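Local coordinates for transcription regulator (Haloarcula marismortui ATCC 43049, PDB 3CRJ), which probably binds regulatory DNA through a helix-turn-helix domain and represses transcription as a TetR-family regulator, at residues N130-Y133 with V134-M137. Sequence-based numbering, arbitrary orientation.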
loop_
_atom_site.group_PDB
_atom_site.type_symbol
_atom_site.label_atom_id
_atom_site.label_comp_id
_atom_site.label_asym_id
_atom_site.label_seq_id
_atom_site.Cartn_x
_atom_site.Cartn_y
_atom_site.Cartn_z
ATOM N N ASN A 130 -7.368 4.553 -12.215
ATOM C CA ASN A 130 -7.502 3.128 -11.977
ATOM C C ASN A 130 -8.448 2.951 -10.818
ATOM O O ASN A 130 -9.490 2.316 -10.949
ATOM C CB ASN A 130 -6.139 2.536 -11.655
ATOM C CG ASN A 130 -6.095 1.020 -11.787
ATOM O OD1 ASN A 130 -5.369 0.493 -12.656
ATOM N ND2 ASN A 130 -6.814 0.305 -10.894
ATOM N N ASP A 131 -8.121 3.579 -9.699
ATOM C CA ASP A 131 -8.965 3.500 -8.531
ATOM C C ASP A 131 -10.430 3.826 -8.850
ATOM O O ASP A 131 -11.287 3.029 -8.488
ATOM C CB ASP A 131 -8.424 4.404 -7.444
ATOM C CG ASP A 131 -9.105 4.196 -6.121
ATOM O OD1 ASP A 131 -9.100 3.067 -5.571
ATOM O OD2 ASP A 131 -9.635 5.189 -5.612
ATOM N N GLU A 132 -10.723 4.951 -9.538
ATOM C CA GLU A 132 -12.117 5.307 -9.894
ATOM C C GLU A 132 -12.833 4.221 -10.691
ATOM O O GLU A 132 -14.030 3.976 -10.488
ATOM C CB GLU A 132 -12.240 6.623 -10.681
ATOM C CG GLU A 132 -11.783 7.894 -9.999
ATOM C CD GLU A 132 -12.653 8.363 -8.827
ATOM O OE1 GLU A 132 -13.292 7.528 -8.127
ATOM O OE2 GLU A 132 -12.657 9.598 -8.579
ATOM N N TYR A 133 -12.100 3.589 -11.602
ATOM C CA TYR A 133 -12.685 2.586 -12.464
ATOM C C TYR A 133 -13.138 1.391 -11.644
ATOM O O TYR A 133 -14.245 0.856 -11.853
ATOM C CB TYR A 133 -11.694 2.116 -13.529
ATOM C CG TYR A 133 -12.318 1.102 -14.445
ATOM C CD1 TYR A 133 -13.154 1.511 -15.497
ATOM C CD2 TYR A 133 -12.121 -0.270 -14.244
ATOM C CE1 TYR A 133 -13.761 0.584 -16.335
ATOM C CE2 TYR A 133 -12.740 -1.221 -15.079
ATOM C CZ TYR A 133 -13.552 -0.781 -16.123
ATOM O OH TYR A 133 -14.139 -1.692 -16.987
ATOM N N VAL A 134 -12.278 0.990 -10.706
ATOM C CA VAL A 134 -12.563 -0.138 -9.840
ATOM C C VAL A 134 -13.732 0.217 -8.961
ATOM O O VAL A 134 -14.707 -0.514 -8.910
ATOM C CB VAL A 134 -11.318 -0.568 -9.028
ATOM C CG1 VAL A 134 -11.681 -1.592 -7.949
ATOM C CG2 VAL A 134 -10.227 -1.121 -9.981
ATOM N N ARG A 135 -13.645 1.362 -8.299
ATOM C CA ARG A 135 -14.754 1.926 -7.532
ATOM C C ARG A 135 -16.099 1.904 -8.314
ATOM O O ARG A 135 -17.105 1.379 -7.818
ATOM C CB ARG A 135 -14.364 3.339 -7.117
ATOM C CG ARG A 135 -15.258 4.010 -6.105
ATOM C CD ARG A 135 -14.932 5.513 -6.031
ATOM N NE ARG A 135 -16.130 6.330 -5.787
ATOM C CZ ARG A 135 -16.580 7.300 -6.586
ATOM N NH1 ARG A 135 -15.949 7.636 -7.720
ATOM N NH2 ARG A 135 -17.686 7.946 -6.246
ATOM N N TYR A 136 -16.114 2.450 -9.536
ATOM C CA TYR A 136 -17.310 2.406 -10.358
ATOM C C TYR A 136 -17.813 0.975 -10.542
ATOM O O TYR A 136 -18.977 0.708 -10.320
ATOM C CB TYR A 136 -17.109 3.096 -11.709
ATOM C CG TYR A 136 -18.328 3.035 -12.640
ATOM C CD1 TYR A 136 -19.180 4.126 -12.797
ATOM C CD2 TYR A 136 -18.613 1.878 -13.375
ATOM C CE1 TYR A 136 -20.290 4.059 -13.666
ATOM C CE2 TYR A 136 -19.709 1.790 -14.227
ATOM C CZ TYR A 136 -20.550 2.876 -14.383
ATOM O OH TYR A 136 -21.644 2.763 -15.256
HETATM N N MSE A 137 -16.962 0.048 -10.938
HETATM C CA MSE A 137 -17.457 -1.302 -11.205
HETATM C C MSE A 137 -17.865 -2.066 -9.944
HETATM O O MSE A 137 -18.738 -2.922 -9.998
HETATM C CB MSE A 137 -16.446 -2.105 -11.996
HETATM C CG MSE A 137 -15.221 -2.381 -11.211
HETATM SE SE MSE A 137 -14.076 -3.643 -12.084
HETATM C CE MSE A 137 -13.656 -4.615 -10.473
#
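The ring of Tyr-133 meets the selenium of Met-137, modelled as selenomethionine, obliquely, one turn further along helix 121-148; SE stands 5.1 Å from the ring centroid, 55° off the ring normal, a Met-aromatic contact. CE2 of Tyr-133 is the ring atom that comes nearest to SE, and the two side chains cross at about a right angle. This i/i+4 pair belongs to the all-helical C-terminal domain of a TetR-type regulator. Tyr-133 also packs on Phe-73, Val-74 and His-78 of helix 58-78, while Met-137 reaches Leu-92 and Leu-96 of helix 85-97.

The second pair of flat groups is Glu-132 and Arg-135, joined i to i+3 by a salt bridge. Their side chains run alongside each other in the same direction, with the carboxylate and guanidinium planes 48° apart. NH1 of Arg-135 meets OE1 of Glu-132 at 2.7 Å, approaching from above the carboxylate plane, while OE1 lies near the guanidinium edge, tilted somewhat out of that plane. Glu-132 bends at chi2 (-69°), which turns its carboxylate toward the arginine. NH2 of Arg-135 carries a second salt bridge, to Glu-157 of helix 156-176; an alanine here would probably leave both glutamates without this shared partner and untie that link between the helices.

Asp-131 faces the dimer partner instead, pairing with Arg-173 of the second subunit. On the buried side, Val-134 packs on Leu-96 and Leu-164, and its CG2 lies 3.8 Å from ND2 of Asn-130. The i to i+4 backbone bonds run through all four residues of 134-137, N of Tyr-136 donating to O of Glu-132 at 2.8 Å.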